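Local coordinates for protein CocE/NonD family hydrolase (Staphylococcus aureus subsp. aureus COL, PDB 3III) that probably hydrolyses ester or amide bonds, as a CocE/NonD family enzyme whose catalytic domain resembles that of X-Pro dipeptidyl-peptidases, at residues P110-W113 with V114-Y118; T536-K539 with G540-I544; M543-G547 with G548-S552. One frame throughout, in Å; residues are numbered along the deposited sequence.

From the N terminus, the chain first meets contact 1, which joins helix 110-113 through a short loop to strand 119-124, one of the inner strands of the large mixed sheet in the S15-family part. More than 400 residues later, contact 2 leads the loop after strand 508-514 into strand 541-546 of the eight-stranded antiparallel sheet. Contact 3 begins on the stretch where contact 2 ends and turns the chain toward strand 553-559. Contacts 2 and 3 share M543 and I544, and their centres are about 17 Å apart. Contact 1 closes before the other two open and lies on the other side of the chain's centre, its nearest atoms about 42 Å from those of contact 2. None nests or crosses.

Contact 1 (P110-W113 with V114-Y118); sequences PGFW and VPNDY
W113 and Y118 meet as an edge-to-face aromatic pair, and the indole of W113 is the side chain to follow. Starting at the root, W113 CB is 4.1 Å from Y118 CB, so the two side chains leave the backbone near one another. The first torsion puts CG beside the backbone N (chi1 -68°), with the six-membered ring on the side of Y118. On the pyrrole side, W113 NE1 lies at the edge of the F112 ring, in its plane, while F112 CD2 lies over one face of the indole. Across the indole, W113 CE3 is the atom that reaches over the phenol face, 3.7 Å from Y118 CD2. W113 CZ3 follows on, 3.9 Å from Y118 CE2. The planes stand 82° apart and the ring centroids are 5.0 Å from each other, a T-shaped pair with the tryptophan giving the edge. The indole also touches V70 and V120 of neighbouring strands. The phenol is held at its far end, where Y118 OH bonds D317 of helix 306-319.

In the backbone beneath, V114 N donates to P110 O over 3.0 Å. W113 O takes two weak bonds, from N116 N at 3.0 Å and from Y118 N at 3.3 Å. D117, with positive phi, bends the chain away, and its carboxylate pairs with K63. The contact thus links helix 110-113 to strand 119-124 of the central mixed sheet, in keeping with the alpha/beta-hydrolase fold.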
loop_
_atom_site.group_PDB
_atom_site.type_symbol
_atom_site.label_atom_id
_atom_site.label_comp_id
_atom_site.label_asym_id
_atom_site.label_seq_id
_atom_site.Cartn_x
_atom_site.Cartn_y
_atom_site.Cartn_z
ATOM N N PRO A 110 18.863 -1.966 11.962
ATOM C CA PRO A 110 19.836 -2.882 12.552
ATOM C C PRO A 110 19.988 -2.795 14.082
ATOM O O PRO A 110 20.434 -3.760 14.692
ATOM C CB PRO A 110 21.134 -2.523 11.845
ATOM C CG PRO A 110 20.910 -1.273 11.211
ATOM C CD PRO A 110 19.476 -1.096 10.940
ATOM N N GLY A 111 19.604 -1.676 14.687
ATOM C CA GLY A 111 19.637 -1.523 16.124
ATOM C C GLY A 111 18.573 -2.403 16.816
ATOM O O GLY A 111 18.646 -2.623 18.039
ATOM N N PHE A 112 17.602 -2.888 16.038
ATOM C CA PHE A 112 16.602 -3.865 16.594
ATOM C C PHE A 112 17.014 -5.275 16.243
ATOM O O PHE A 112 17.035 -6.166 17.088
ATOM C CB PHE A 112 15.160 -3.573 16.095
ATOM C CG PHE A 112 14.159 -4.656 16.484
ATOM C CD1 PHE A 112 13.773 -4.803 17.788
ATOM C CD2 PHE A 112 13.673 -5.559 15.564
ATOM C CE1 PHE A 112 12.903 -5.790 18.188
ATOM C CE2 PHE A 112 12.805 -6.567 15.961
ATOM C CZ PHE A 112 12.410 -6.690 17.267
ATOM N N TRP A 113 17.363 -5.509 14.987
ATOM C CA TRP A 113 17.562 -6.883 14.539
ATOM C C TRP A 113 18.900 -7.453 14.945
ATOM O O TRP A 113 18.962 -8.591 15.407
ATOM C CB TRP A 113 17.353 -7.014 13.042
ATOM C CG TRP A 113 15.924 -6.802 12.664
ATOM C CD1 TRP A 113 15.379 -5.662 12.198
ATOM C CD2 TRP A 113 14.855 -7.736 12.781
ATOM N NE1 TRP A 113 14.050 -5.814 11.976
ATOM C CE2 TRP A 113 13.692 -7.085 12.338
ATOM C CE3 TRP A 113 14.769 -9.067 13.188
ATOM C CZ2 TRP A 113 12.478 -7.712 12.287
ATOM C CZ3 TRP A 113 13.568 -9.683 13.156
ATOM C CH2 TRP A 113 12.422 -9.014 12.718
ATOM N N VAL A 114 19.963 -6.686 14.794
ATOM C CA VAL A 114 21.287 -7.210 15.064
ATOM C C VAL A 114 21.513 -7.616 16.527
ATOM O O VAL A 114 22.103 -8.649 16.766
ATOM C CB VAL A 114 22.425 -6.353 14.468
ATOM C CG1 VAL A 114 23.763 -6.979 14.786
ATOM C CG2 VAL A 114 22.259 -6.296 12.957
ATOM N N PRO A 115 21.014 -6.873 17.505
ATOM C CA PRO A 115 21.167 -7.326 18.893
ATOM C C PRO A 115 20.394 -8.602 19.176
ATOM O O PRO A 115 20.697 -9.309 20.118
ATOM C CB PRO A 115 20.610 -6.189 19.703
ATOM C CG PRO A 115 20.872 -5.010 18.851
ATOM C CD PRO A 115 20.581 -5.468 17.460
ATOM N N ASN A 116 19.417 -8.900 18.350
ATOM C CA ASN A 116 18.671 -10.186 18.459
ATOM C C ASN A 116 19.339 -11.307 17.627
ATOM O O ASN A 116 18.719 -12.358 17.344
ATOM C CB ASN A 116 17.218 -9.970 18.035
ATOM C CG ASN A 116 16.398 -9.263 19.073
ATOM O OD1 ASN A 116 15.903 -8.123 18.899
ATOM N ND2 ASN A 116 16.255 -9.903 20.164
ATOM N N ASP A 117 20.618 -11.119 17.271
ATOM C CA ASP A 117 21.413 -12.108 16.535
ATOM C C ASP A 117 20.838 -12.441 15.187
ATOM O O ASP A 117 20.757 -13.629 14.795
ATOM C CB ASP A 117 21.619 -13.408 17.348
ATOM C CG ASP A 117 22.285 -13.125 18.716
ATOM O OD1 ASP A 117 23.405 -12.615 18.642
ATOM O OD2 ASP A 117 21.692 -13.385 19.809
ATOM N N TYR A 118 20.524 -11.389 14.452
ATOM C CA TYR A 118 20.249 -11.420 13.022
ATOM C C TYR A 118 21.332 -10.588 12.314
ATOM O O TYR A 118 21.971 -9.702 12.914
ATOM C CB TYR A 118 18.912 -10.786 12.657
ATOM C CG TYR A 118 17.717 -11.585 12.965
ATOM C CD1 TYR A 118 17.080 -12.344 11.969
ATOM C CD2 TYR A 118 17.193 -11.619 14.270
ATOM C CE1 TYR A 118 15.972 -13.101 12.265
ATOM C CE2 TYR A 118 16.053 -12.392 14.561
ATOM C CZ TYR A 118 15.483 -13.152 13.561
ATOM O OH TYR A 118 14.384 -13.879 13.836
#

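Contact 2 (T536-K539 with G540-I544); sequences TVNK and GMHMI
N538 and H542 face each other across the entry to strand 541-546, in the antiparallel sheet of the C-terminal non-catalytic domain; just ahead of them the loop makes an ST turn, with N538 N donating to T536 OG1 over 3.1 Å. The two side chains cross at about a right angle, amide and imidazole planes 79° apart. Both have CG opposite the carbonyl carbon (chi1 -74° for N538, -75° for H542), and these settings bring the amide oxygen to the rim of the ring. N538 OD1 lies at the imidazole edge, in its plane, 2.9 Å from H542 NE2 and equally near CE1. Outside the two segments OD1 accepts from D424 N, and ND2 makes a weak bond to G515 O.

The imidazole is gripped at both nitrogens. H542 ND1 bonds Y384 OH of strand 380-385, whose ring also meets the imidazole, while H542 NE2 bonds a water 2.9 Å away that likewise sits at the ring edge, in plane. The same water accepts from K539 N at 3.3 Å, tying the ring back to the loop. G540, with positive phi, turns the chain into the strand and bonds S386 with its carbonyl. A second water spans that bend: it donates to M541 O at 2.7 Å and, weakly, to K539 O at 3.5 Å.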
loop_
_atom_site.group_PDB
_atom_site.type_symbol
_atom_site.label_atom_id
_atom_site.label_comp_id
_atom_site.label_asym_id
_atom_site.label_seq_id
_atom_site.Cartn_x
_atom_site.Cartn_y
_atom_site.Cartn_z
ATOM N N THR A 536 -8.603 15.637 -16.343
ATOM C CA THR A 536 -9.951 15.053 -16.313
ATOM C C THR A 536 -10.595 15.133 -17.704
ATOM O O THR A 536 -10.322 16.069 -18.445
ATOM C CB THR A 536 -10.879 15.809 -15.288
ATOM O OG1 THR A 536 -12.126 15.142 -15.208
ATOM C CG2 THR A 536 -11.146 17.240 -15.756
ATOM N N VAL A 537 -11.468 14.165 -18.017
ATOM C CA VAL A 537 -12.369 14.183 -19.215
ATOM C C VAL A 537 -13.723 14.855 -18.974
ATOM O O VAL A 537 -14.526 14.994 -19.894
ATOM C CB VAL A 537 -12.707 12.733 -19.696
ATOM C CG1 VAL A 537 -11.463 11.990 -20.161
ATOM C CG2 VAL A 537 -13.446 11.934 -18.562
ATOM N N ASN A 538 -13.977 15.275 -17.743
ATOM C CA ASN A 538 -15.241 15.879 -17.359
ATOM C C ASN A 538 -15.594 17.214 -18.013
ATOM O O ASN A 538 -14.798 18.147 -18.077
ATOM C CB ASN A 538 -15.338 16.020 -15.837
ATOM C CG ASN A 538 -15.574 14.693 -15.161
ATOM O OD1 ASN A 538 -16.036 13.761 -15.804
ATOM N ND2 ASN A 538 -15.258 14.587 -13.874
ATOM N N LYS A 539 -16.822 17.302 -18.474
ATOM C CA LYS A 539 -17.370 18.579 -18.919
ATOM C C LYS A 539 -18.863 18.547 -18.648
ATOM O O LYS A 539 -19.556 17.603 -19.044
ATOM C CB LYS A 539 -17.081 18.812 -20.406
ATOM C CG LYS A 539 -17.443 20.220 -20.900
ATOM C CD LYS A 539 -17.280 20.357 -22.435
ATOM C CE LYS A 539 -18.045 21.562 -23.013
ATOM N NZ LYS A 539 -17.358 22.753 -22.503
ATOM N N GLY A 540 -19.351 19.560 -17.953
ATOM C CA GLY A 540 -20.798 19.745 -17.818
ATOM C C GLY A 540 -21.437 18.787 -16.849
ATOM O O GLY A 540 -20.784 18.318 -15.921
HETATM N N MSE A 541 -22.727 18.527 -17.047
HETATM C CA MSE A 541 -23.511 17.788 -16.074
HETATM C C MSE A 541 -23.262 16.306 -16.185
HETATM O O MSE A 541 -23.127 15.779 -17.269
HETATM C CB MSE A 541 -24.998 18.040 -16.263
HETATM C CG MSE A 541 -25.390 19.501 -16.075
HETATM SE SE MSE A 541 -25.202 20.052 -14.187
HETATM C CE MSE A 541 -24.815 21.971 -14.643
ATOM N N HIS A 542 -23.148 15.670 -15.035
ATOM C CA HIS A 542 -23.198 14.232 -14.937
ATOM C C HIS A 542 -24.588 13.862 -14.456
ATOM O O HIS A 542 -25.078 14.450 -13.498
ATOM C CB HIS A 542 -22.173 13.685 -13.961
ATOM C CG HIS A 542 -20.763 13.689 -14.476
ATOM N ND1 HIS A 542 -19.722 13.115 -13.780
ATOM C CD2 HIS A 542 -20.235 14.172 -15.626
ATOM C CE1 HIS A 542 -18.609 13.235 -14.493
ATOM N NE2 HIS A 542 -18.899 13.856 -15.624
HETATM N N MSE A 543 -25.169 12.854 -15.103
HETATM C CA MSE A 543 -26.452 12.256 -14.714
HETATM C C MSE A 543 -26.258 10.940 -14.010
HETATM O O MSE A 543 -25.465 10.143 -14.466
HETATM C CB MSE A 543 -27.237 11.920 -15.960
HETATM C CG MSE A 543 -27.273 13.057 -16.888
HETATM SE SE MSE A 543 -28.663 14.163 -16.266
HETATM C CE MSE A 543 -30.059 13.449 -17.465
ATOM N N ILE A 544 -27.033 10.695 -12.954
ATOM C CA ILE A 544 -27.000 9.422 -12.208
ATOM C C ILE A 544 -28.449 8.881 -12.083
ATOM O O ILE A 544 -29.338 9.549 -11.570
ATOM C CB ILE A 544 -26.409 9.607 -10.769
ATOM C CG1 ILE A 544 -25.007 10.213 -10.799
ATOM C CG2 ILE A 544 -26.342 8.282 -10.008
ATOM C CD1 ILE A 544 -24.043 9.480 -11.656
HETATM O O HOH W 1 -18.141 14.332 -18.370
HETATM O O HOH W 2 -22.837 16.736 -19.801
#

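Contact 3 (M543-G547 with G548-S552); sequences MIYTG and GKYDS
Y545 and Y550 supply the aromatic part of this turn. Their side chains run side by side and point the same way, but the rings are oblique, planes 45° apart and centroids separated by 5.2 Å. The closer meeting is CH-pi: Y545 CB lies over one face of the Y550 ring, 3.9 Å from its centroid. K549 CG covers the opposite face, so the phenol is sandwiched; W414 meets it edge-to-face.

The hydrogen bonds shape the backbone. Y550 N donates to G547 O over 2.9 Å, from above the carbonyl plane, closing a type II' beta turn with G548 (positive phi) and K549 at its corners. S552 N bonds Y550 O, making an inverse gamma turn centred on D551. A water accepts from G547 N at 3.3 Å and donates to S552 O at 2.8 Å.

S552 OG, opposite its carbonyl carbon (chi1 -65°), is turned to Y545 O and gives the shortest bond, 2.6 Å (C=O...OG angle 165°, nearly along the C=O axis). With its proton spent there, OG is left to accept from W414 N, so one serine links the strand and the chain beyond the turn to strand 408-417.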
loop_
_atom_site.group_PDB
_atom_site.type_symbol
_atom_site.label_atom_id
_atom_site.label_comp_id
_atom_site.label_asym_id
_atom_site.label_seq_id
_atom_site.Cartn_x
_atom_site.Cartn_y
_atom_site.Cartn_z
HETATM N N MSE A 543 -25.169 12.854 -15.103
HETATM C CA MSE A 543 -26.452 12.256 -14.714
HETATM C C MSE A 543 -26.258 10.940 -14.010
HETATM O O MSE A 543 -25.465 10.143 -14.466
HETATM C CB MSE A 543 -27.237 11.920 -15.960
HETATM C CG MSE A 543 -27.273 13.057 -16.888
HETATM SE SE MSE A 543 -28.663 14.163 -16.266
HETATM C CE MSE A 543 -30.059 13.449 -17.465
ATOM N N ILE A 544 -27.033 10.695 -12.954
ATOM C CA ILE A 544 -27.000 9.422 -12.208
ATOM C C ILE A 544 -28.449 8.881 -12.083
ATOM O O ILE A 544 -29.338 9.549 -11.570
ATOM C CB ILE A 544 -26.409 9.607 -10.769
ATOM C CG1 ILE A 544 -25.007 10.213 -10.799
ATOM C CG2 ILE A 544 -26.342 8.282 -10.008
ATOM C CD1 ILE A 544 -24.043 9.480 -11.656
ATOM N N TYR A 545 -28.685 7.689 -12.607
ATOM C CA TYR A 545 -30.024 7.141 -12.687
ATOM C C TYR A 545 -30.238 6.087 -11.616
ATOM O O TYR A 545 -29.379 5.254 -11.372
ATOM C CB TYR A 545 -30.249 6.526 -14.068
ATOM C CG TYR A 545 -30.086 7.489 -15.184
ATOM C CD1 TYR A 545 -31.184 8.090 -15.777
ATOM C CD2 TYR A 545 -28.838 7.782 -15.674
ATOM C CE1 TYR A 545 -31.049 8.990 -16.831
ATOM C CE2 TYR A 545 -28.679 8.679 -16.721
ATOM C CZ TYR A 545 -29.771 9.266 -17.284
ATOM O OH TYR A 545 -29.576 10.127 -18.328
ATOM N N THR A 546 -31.391 6.146 -10.964
ATOM C CA THR A 546 -31.738 5.177 -9.943
ATOM C C THR A 546 -33.171 4.722 -10.144
ATOM O O THR A 546 -34.008 5.470 -10.715
ATOM C CB THR A 546 -31.625 5.803 -8.573
ATOM O OG1 THR A 546 -32.584 6.860 -8.448
ATOM C CG2 THR A 546 -30.184 6.333 -8.325
ATOM N N GLY A 547 -33.458 3.503 -9.689
ATOM C CA GLY A 547 -34.834 2.994 -9.703
ATOM C C GLY A 547 -35.199 2.278 -10.984
ATOM O O GLY A 547 -34.611 2.518 -12.043
ATOM N N GLY A 548 -36.210 1.413 -10.898
ATOM C CA GLY A 548 -36.684 0.662 -12.090
ATOM C C GLY A 548 -35.553 -0.216 -12.613
ATOM O O GLY A 548 -34.869 -0.842 -11.832
ATOM N N LYS A 549 -35.303 -0.209 -13.921
ATOM C CA LYS A 549 -34.154 -0.939 -14.483
ATOM C C LYS A 549 -32.799 -0.404 -14.039
ATOM O O LYS A 549 -31.787 -1.085 -14.187
ATOM C CB LYS A 549 -34.201 -0.952 -16.017
ATOM C CG LYS A 549 -34.040 0.424 -16.702
ATOM C CD LYS A 549 -34.040 0.303 -18.267
ATOM C CE LYS A 549 -35.116 1.185 -18.926
ATOM N NZ LYS A 549 -35.614 0.701 -20.286
ATOM N N TYR A 550 -32.760 0.815 -13.496
ATOM C CA TYR A 550 -31.476 1.425 -13.123
ATOM C C TYR A 550 -31.151 1.060 -11.676
ATOM O O TYR A 550 -31.263 1.902 -10.810
ATOM C CB TYR A 550 -31.539 2.958 -13.289
ATOM C CG TYR A 550 -31.878 3.358 -14.680
ATOM C CD1 TYR A 550 -31.113 2.908 -15.744
ATOM C CD2 TYR A 550 -32.981 4.158 -14.957
ATOM C CE1 TYR A 550 -31.419 3.252 -17.051
ATOM C CE2 TYR A 550 -33.305 4.499 -16.264
ATOM C CZ TYR A 550 -32.489 4.031 -17.305
ATOM O OH TYR A 550 -32.731 4.313 -18.621
ATOM N N ASP A 551 -30.743 -0.183 -11.451
ATOM C CA ASP A 551 -30.553 -0.731 -10.088
ATOM C C ASP A 551 -29.238 -0.289 -9.463
ATOM O O ASP A 551 -28.427 -1.089 -9.014
ATOM C CB ASP A 551 -30.687 -2.261 -10.090
ATOM C CG ASP A 551 -29.594 -2.964 -10.908
ATOM O OD1 ASP A 551 -28.902 -2.334 -11.747
ATOM O OD2 ASP A 551 -29.415 -4.171 -10.680
ATOM N N SER A 552 -29.043 1.014 -9.411
ATOM C CA SER A 552 -27.916 1.600 -8.727
ATOM C C SER A 552 -27.981 1.171 -7.263
ATOM O O SER A 552 -29.011 1.276 -6.628
ATOM C CB SER A 552 -27.986 3.119 -8.855
ATOM O OG SER A 552 -27.844 3.447 -10.214
HETATM O O HOH W 3 -31.581 2.295 -7.284
#